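Local coordinates for protein PKS (Streptomyces albus, PDB 4OQJ) that probably catalyses condensation of a growing acyl chain with a carrier-bound extender unit, as a ketosynthase of the polyketide synthase that makes the antibiotic oxazolomycin, at residues Phe55-Glu58 with Glu59-Ala62; Arg108-Leu111 with Glu112-Glu116; Asn141-Leu145 with His146-Glu150. One frame throughout, in Å; residues are numbered along the deposited sequence.

Contact 1 (Phe55-Glu58 with Glu59-Ala62)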
loop_
_atom_site.group_PDB
_atom_site.type_symbol
_atom_site.label_atom_id
_atom_site.label_comp_id
_atom_site.label_asym_id
_atom_site.label_seq_id
_atom_site.Cartn_x
_atom_site.Cartn_y
_atom_site.Cartn_z
ATOM N N PHE A 55 29.425 16.932 -15.621
ATOM C CA PHE A 55 30.533 16.700 -14.694
ATOM C C PHE A 55 31.870 16.836 -15.408
ATOM O O PHE A 55 32.059 16.288 -16.497
ATOM C CB PHE A 55 30.445 15.309 -14.063
ATOM C CG PHE A 55 29.153 15.034 -13.346
ATOM C CD1 PHE A 55 28.776 15.788 -12.252
ATOM C CD2 PHE A 55 28.337 13.990 -13.753
ATOM C CE1 PHE A 55 27.592 15.515 -11.580
ATOM C CE2 PHE A 55 27.149 13.712 -13.084
ATOM C CZ PHE A 55 26.785 14.478 -11.998
ATOM N N SER A 56 32.797 17.561 -14.787
ATOM C CA SER A 56 34.160 17.658 -15.296
ATOM C C SER A 56 34.871 16.352 -15.010
ATOM O O SER A 56 34.469 15.609 -14.110
ATOM C CB SER A 56 34.907 18.813 -14.636
ATOM O OG SER A 56 35.034 18.564 -13.244
ATOM N N ASP A 57 35.927 16.072 -15.763
ATOM C CA ASP A 57 36.778 14.921 -15.482
ATOM C C ASP A 57 37.333 14.989 -14.062
ATOM O O ASP A 57 37.425 13.967 -13.385
ATOM C CB ASP A 57 37.933 14.830 -16.487
ATOM C CG ASP A 57 37.486 14.353 -17.854
ATOM O OD1 ASP A 57 36.397 13.748 -17.947
ATOM O OD2 ASP A 57 38.230 14.575 -18.834
ATOM N N GLU A 58 37.696 16.188 -13.611
ATOM C CA GLU A 58 38.184 16.362 -12.244
ATOM C C GLU A 58 37.143 15.902 -11.220
ATOM O O GLU A 58 37.463 15.159 -10.291
ATOM C CB GLU A 58 38.555 17.821 -11.970
ATOM C CG GLU A 58 39.078 18.052 -10.550
ATOM C CD GLU A 58 39.196 19.517 -10.183
ATOM O OE1 GLU A 58 38.896 20.383 -11.035
ATOM O OE2 GLU A 58 39.605 19.803 -9.039
ATOM N N GLU A 59 35.904 16.357 -11.384
ATOM C CA GLU A 59 34.821 15.971 -10.476
ATOM C C GLU A 59 34.587 14.473 -10.494
ATOM O O GLU A 59 34.339 13.869 -9.455
ATOM C CB GLU A 59 33.523 16.695 -10.843
ATOM C CG GLU A 59 33.571 18.192 -10.566
ATOM C CD GLU A 59 32.501 18.983 -11.307
ATOM O OE1 GLU A 59 32.094 18.581 -12.424
ATOM O OE2 GLU A 59 32.072 20.021 -10.760
ATOM N N LEU A 60 34.658 13.871 -11.677
ATOM C CA LEU A 60 34.439 12.437 -11.794
ATOM C C LEU A 60 35.575 11.670 -11.107
ATOM O O LEU A 60 35.344 10.667 -10.431
ATOM C CB LEU A 60 34.307 12.036 -13.264
ATOM C CG LEU A 60 33.025 12.572 -13.916
ATOM C CD1 LEU A 60 33.095 12.485 -15.430
ATOM C CD2 LEU A 60 31.799 11.833 -13.390
ATOM N N ARG A 61 36.797 12.156 -11.257
ATOM C CA ARG A 61 37.932 11.524 -10.598
ATOM C C ARG A 61 37.803 11.636 -9.089
ATOM O O ARG A 61 38.009 10.659 -8.377
ATOM C CB ARG A 61 39.238 12.144 -11.078
ATOM C CG ARG A 61 39.626 11.645 -12.459
ATOM C CD ARG A 61 40.673 12.496 -13.127
ATOM N NE ARG A 61 41.076 11.882 -14.389
ATOM C CZ ARG A 61 41.411 12.549 -15.489
ATOM N NH1 ARG A 61 41.411 13.875 -15.514
ATOM N NH2 ARG A 61 41.751 11.875 -16.574
ATOM N N ALA A 62 37.446 12.825 -8.616
ATOM C CA ALA A 62 37.184 13.052 -7.197
ATOM C C ALA A 62 36.173 12.048 -6.672
ATOM O O ALA A 62 36.275 11.590 -5.538
ATOM C CB ALA A 62 36.680 14.468 -6.965
HETATM O O HOH W 1 40.897 15.139 -18.182
#
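The ring of F55 has E59 OE1 at its edge, near the ring plane, while L60 CD2 comes in obliquely, 4.1 Å from F55 CD2. The two apolar side chains cross at about a right angle, and F55 CB rests against L60 CG and CD2, both 3.8 Å away; beyond CB the phenyl group leads away toward V81. The carboxylate of E59 is the second flat group, and it is turned back on the start of its own helix. Its OE1 receives the amide of S56 on the anti side, 23° out of the carboxylate plane, with S56 N and E59 OE1 2.7 Å apart and the N-H pointing almost straight at the oxygen. In return E59 N donates to S56 OG over 3.0 Å. This reciprocal pair is a capping box, with S56 as the N-cap of helix 57-62, and it satisfies amides at a helix end that lack a carbonyl one turn earlier. With S56 OG set between its own backbone N and carbonyl carbon (chi1 64°), the hydroxyl can face the first turn, where it also gives a weak bond to E59 OE1. One residue further on, D57 and R61 do not pair directly: D57 OD2 and R61 NH1 are 4.7 Å apart, and a water bridges them, donating to D57 OD2 and accepting from R61 NH1. Each charge has its salt bridge outside the turn, D57 with K77 and R61 with E67. L60, the buried residue of the group, packs on L70 and Y75.

Contact 2 (Arg108-Leu111 with Glu112-Glu116)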
loop_
_atom_site.group_PDB
_atom_site.type_symbol
_atom_site.label_atom_id
_atom_site.label_comp_id
_atom_site.label_asym_id
_atom_site.label_seq_id
_atom_site.Cartn_x
_atom_site.Cartn_y
_atom_site.Cartn_z
ATOM N N ARG A 108 15.756 10.117 5.196
ATOM C CA ARG A 108 16.020 11.425 5.791
ATOM C C ARG A 108 15.415 12.540 4.965
ATOM O O ARG A 108 14.764 13.441 5.496
ATOM C CB ARG A 108 17.520 11.670 5.933
ATOM C CG ARG A 108 18.173 10.877 7.065
ATOM C CD ARG A 108 19.624 11.209 7.135
ATOM N NE ARG A 108 20.530 10.196 6.598
ATOM C CZ ARG A 108 21.692 10.470 6.006
ATOM N NH1 ARG A 108 22.057 11.726 5.761
ATOM N NH2 ARG A 108 22.498 9.483 5.646
ATOM N N GLN A 109 15.636 12.485 3.660
ATOM C CA GLN A 109 15.094 13.507 2.776
ATOM C C GLN A 109 13.564 13.440 2.753
ATOM O O GLN A 109 12.899 14.480 2.683
ATOM C CB GLN A 109 15.672 13.346 1.372
ATOM C CG GLN A 109 17.140 13.719 1.298
ATOM C CD GLN A 109 17.372 15.206 1.426
ATOM O OE1 GLN A 109 16.696 15.999 0.785
ATOM N NE2 GLN A 109 18.327 15.590 2.260
ATOM N N PHE A 110 12.989 12.241 2.826
ATOM C CA PHE A 110 11.528 12.147 2.818
ATOM C C PHE A 110 10.966 12.763 4.096
ATOM O O PHE A 110 9.937 13.422 4.071
ATOM C CB PHE A 110 10.996 10.721 2.697
ATOM C CG PHE A 110 9.500 10.691 2.632
ATOM C CD1 PHE A 110 8.844 11.084 1.466
ATOM C CD2 PHE A 110 8.751 10.411 3.749
ATOM C CE1 PHE A 110 7.464 11.134 1.421
ATOM C CE2 PHE A 110 7.365 10.454 3.714
ATOM C CZ PHE A 110 6.722 10.805 2.553
ATOM N N LEU A 111 11.648 12.529 5.214
ATOM C CA LEU A 111 11.222 13.064 6.499
ATOM C C LEU A 111 11.231 14.591 6.486
ATOM O O LEU A 111 10.267 15.231 6.904
ATOM C CB LEU A 111 12.119 12.532 7.630
ATOM C CG LEU A 111 11.865 13.082 9.042
ATOM C CD1 LEU A 111 10.365 13.011 9.450
ATOM C CD2 LEU A 111 12.707 12.334 10.057
ATOM N N GLU A 112 12.301 15.196 5.985
ATOM C CA GLU A 112 12.331 16.662 5.942
ATOM C C GLU A 112 11.289 17.170 4.950
ATOM O O GLU A 112 10.628 18.176 5.203
ATOM C CB GLU A 112 13.718 17.178 5.573
ATOM C CG GLU A 112 14.710 17.117 6.710
ATOM C CD GLU A 112 16.022 17.815 6.386
ATOM O OE1 GLU A 112 16.177 18.321 5.253
ATOM O OE2 GLU A 112 16.902 17.870 7.267
ATOM N N CYS A 113 11.135 16.480 3.824
ATOM C CA CYS A 113 10.161 16.915 2.806
ATOM C C CYS A 113 8.700 16.853 3.325
ATOM O O CYS A 113 7.889 17.743 3.055
ATOM C CB CYS A 113 10.297 16.063 1.546
ATOM S SG CYS A 113 9.339 16.700 0.137
ATOM N N ALA A 114 8.374 15.800 4.067
ATOM C CA ALA A 114 7.042 15.661 4.655
ATOM C C ALA A 114 6.768 16.764 5.673
ATOM O O ALA A 114 5.667 17.315 5.718
ATOM C CB ALA A 114 6.890 14.287 5.312
ATOM N N TYR A 115 7.764 17.062 6.498
ATOM C CA TYR A 115 7.693 18.171 7.435
ATOM C C TYR A 115 7.362 19.457 6.674
ATOM O O TYR A 115 6.459 20.187 7.059
ATOM C CB TYR A 115 9.017 18.286 8.194
ATOM C CG TYR A 115 9.077 19.269 9.359
ATOM C CD1 TYR A 115 9.077 20.642 9.153
ATOM C CD2 TYR A 115 9.211 18.809 10.666
ATOM C CE1 TYR A 115 9.171 21.535 10.228
ATOM C CE2 TYR A 115 9.309 19.675 11.735
ATOM C CZ TYR A 115 9.288 21.036 11.517
ATOM O OH TYR A 115 9.390 21.888 12.592
ATOM N N GLU A 116 8.083 19.713 5.584
ATOM C CA GLU A 116 7.852 20.902 4.769
ATOM C C GLU A 116 6.449 20.920 4.188
ATOM O O GLU A 116 5.830 21.980 4.129
ATOM C CB GLU A 116 8.861 20.994 3.618
ATOM C CG GLU A 116 10.269 21.417 4.019
ATOM C CD GLU A 116 11.283 21.260 2.866
ATOM O OE1 GLU A 116 10.984 20.510 1.909
ATOM O OE2 GLU A 116 12.376 21.882 2.924
HETATM O O HOH W 2 18.496 18.386 3.745
#
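F110 and A114, one turn apart on helix 105-121, meet where F110 CE2 comes within 4.2 Å of A114 CB, the methyl lying oblique to the ring. This is a buried alpha-helix of the thiolase-type ketosynthase fold, and its side chains fan out to different neighbours more than they touch one another. The first torsion of F110, with CG opposite the backbone N (chi1 -177°), directs the ring along the side of the helix toward helix 171-180, and on the way CE2 reaches the methyl. The helix turn itself brings A114 CB to 3.4 Å from F110 O, the carbonyl to which A114 N donates over 2.8 Å. C113 repeats the pattern on a neighbouring side: its CB lies 3.3 Å from Q109 O, which also accepts C113 N, and its side chain is turned toward the sheet, against A29 and V260. E112 N donates to R108 O over 3.1 Å, and E112 CG passes 3.9 Å from the same oxygen before the extended chain carries the carboxylate onward. Three of the polar side chains, Q109, E112 and E116, turn to R31: Q109 OE1 accepts a hydrogen bond from its guanidinium, while the glutamates form salt bridges with it, a grouping that would be expected to favour their charged state. R108 turns another way, to the carbonyls of I103 and H704. Between Q109 and E112 a water lies 3.2 Å from Q109 NE2, whose proton it accepts, and 2.8 Å from E112 OE1, to which it probably donates.

Contact 3 (Asn141-Leu145 with His146-Glu150)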
loop_
_atom_site.group_PDB
_atom_site.type_symbol
_atom_site.label_atom_id
_atom_site.label_comp_id
_atom_site.label_asym_id
_atom_site.label_seq_id
_atom_site.Cartn_x
_atom_site.Cartn_y
_atom_site.Cartn_z
ATOM N N ASN A 141 17.743 0.836 -2.060
ATOM C CA ASN A 141 18.625 1.429 -1.055
ATOM C C ASN A 141 20.079 1.115 -1.391
ATOM O O ASN A 141 20.642 0.135 -0.918
ATOM C CB ASN A 141 18.277 0.938 0.353
ATOM C CG ASN A 141 18.984 1.735 1.424
ATOM O OD1 ASN A 141 19.861 2.546 1.125
ATOM N ND2 ASN A 141 18.612 1.517 2.674
ATOM N N THR A 142 20.684 1.948 -2.231
ATOM C CA THR A 142 22.076 1.742 -2.600
ATOM C C THR A 142 23.007 2.227 -1.480
ATOM O O THR A 142 24.185 1.897 -1.473
ATOM C CB THR A 142 22.422 2.457 -3.930
ATOM O OG1 THR A 142 21.924 3.803 -3.912
ATOM C CG2 THR A 142 21.788 1.700 -5.127
ATOM N N TYR A 143 22.478 3.008 -0.538
ATOM C CA TYR A 143 23.255 3.430 0.644
ATOM C C TYR A 143 23.618 2.225 1.502
ATOM O O TYR A 143 24.741 2.092 1.966
ATOM C CB TYR A 143 22.455 4.435 1.466
ATOM C CG TYR A 143 23.209 5.179 2.547
ATOM C CD1 TYR A 143 24.073 6.219 2.232
ATOM C CD2 TYR A 143 23.007 4.884 3.886
ATOM C CE1 TYR A 143 24.730 6.923 3.221
ATOM C CE2 TYR A 143 23.655 5.587 4.878
ATOM C CZ TYR A 143 24.514 6.606 4.542
ATOM O OH TYR A 143 25.155 7.315 5.544
ATOM N N LEU A 144 22.646 1.340 1.694
ATOM C CA LEU A 144 22.847 0.115 2.440
ATOM C C LEU A 144 23.795 -0.819 1.695
ATOM O O LEU A 144 24.713 -1.389 2.277
ATOM C CB LEU A 144 21.498 -0.570 2.685
ATOM C CG LEU A 144 21.517 -1.970 3.294
ATOM C CD1 LEU A 144 22.075 -1.946 4.701
ATOM C CD2 LEU A 144 20.116 -2.556 3.277
ATOM N N LEU A 145 23.573 -0.971 0.398
ATOM C CA LEU A 145 24.376 -1.885 -0.402
ATOM C C LEU A 145 25.821 -1.404 -0.567
ATOM O O LEU A 145 26.744 -2.205 -0.483
ATOM C CB LEU A 145 23.725 -2.081 -1.778
ATOM C CG LEU A 145 22.379 -2.808 -1.779
ATOM C CD1 LEU A 145 21.718 -2.781 -3.172
ATOM C CD2 LEU A 145 22.575 -4.232 -1.306
ATOM N N HIS A 146 26.014 -0.109 -0.818
ATOM C CA HIS A 146 27.362 0.439 -1.039
ATOM C C HIS A 146 28.015 0.898 0.264
ATOM O O HIS A 146 28.971 0.290 0.734
ATOM C CB HIS A 146 27.331 1.621 -2.008
ATOM C CG HIS A 146 26.802 1.294 -3.374
ATOM N ND1 HIS A 146 26.794 2.213 -4.400
ATOM C CD2 HIS A 146 26.261 0.160 -3.881
ATOM C CE1 HIS A 146 26.273 1.663 -5.481
ATOM N NE2 HIS A 146 25.942 0.418 -5.194
ATOM N N ASN A 147 27.486 1.972 0.844
ATOM C CA ASN A 147 28.108 2.612 2.002
ATOM C C ASN A 147 28.144 1.749 3.263
ATOM O O ASN A 147 29.098 1.818 4.035
ATOM C CB ASN A 147 27.385 3.921 2.313
ATOM C CG ASN A 147 27.476 4.911 1.177
ATOM O OD1 ASN A 147 26.881 4.710 0.121
ATOM N ND2 ASN A 147 28.217 5.992 1.389
ATOM N N LEU A 148 27.105 0.945 3.469
ATOM C CA LEU A 148 26.976 0.131 4.675
ATOM C C LEU A 148 27.146 -1.356 4.394
ATOM O O LEU A 148 27.026 -2.186 5.306
ATOM C CB LEU A 148 25.610 0.362 5.328
ATOM C CG LEU A 148 25.277 1.789 5.737
ATOM C CD1 LEU A 148 23.898 1.823 6.382
ATOM C CD2 LEU A 148 26.324 2.320 6.694
ATOM N N GLY A 149 27.419 -1.685 3.136
ATOM C CA GLY A 149 27.545 -3.066 2.709
ATOM C C GLY A 149 28.495 -3.878 3.571
ATOM O O GLY A 149 28.071 -4.806 4.258
ATOM N N GLU A 150 29.778 -3.536 3.529
ATOM C CA GLU A 150 30.792 -4.281 4.269
ATOM C C GLU A 150 30.476 -4.240 5.757
ATOM O O GLU A 150 30.622 -5.237 6.466
ATOM C CB GLU A 150 32.187 -3.710 3.998
#
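Y143 meets N147 and L148 with different parts of its ring. Its CB points off the helix, and CG, opposite the backbone N (chi1 -168°), sets the ring beside the following turn. CD1 lies 3.8 Å from N147 CG, and CE1 continues along the same amide to ND2; the ring and amide planes are 21° apart. N147 CB sits over one ring face, offset toward the rim, in a CH-pi contact 4.2 Å from the centroid. On the other flank CD2 comes within 4.0 Å of L148 CD1. At the tip, OH hydrogen-bonds to the carbonyl of E101 and the amide of A706, whose O accepts N147 ND2 and helps hold that amide over the ring. The backbone beneath departs from a regular alpha-helix: L148 N donates to Y143 O over 3.0 Å, the five-residue spacing of a pi-type turn, near the junction with helix 149-153. N141 caps the first turn, its OD1 accepting L144 N from above the carbonyl plane. A second CH-pi contact places T142 CB over the centre of the H146 ring, and H146 N donates to T142 O at 2.8 Å. L144 and L145 pack on L145 of the second subunit, and H146 on its R160.

How the contacts relate
Contacts 1, 2 and 3 follow one another along the chain, all within the N-terminal beta-ketoacyl synthase range. Each is a local helical contact, and together they run from surface to core to subunit interface. The centre of contact 2, on helix 105-121, lies about 9 Å from the centre of the chain, against the large mixed sheet. Contact 1 stands apart: its centre is about 30 Å from that of contact 2 and 22 Å from that of contact 3, with nearest atoms about 16 and 12 Å away. Contacts 2 and 3, with centres about 21 Å apart, do meet: R108 NH2 packs 3.4 Å from Y143 OH. The buried helix therefore adjoins the irregular helical turn at the dimer interface.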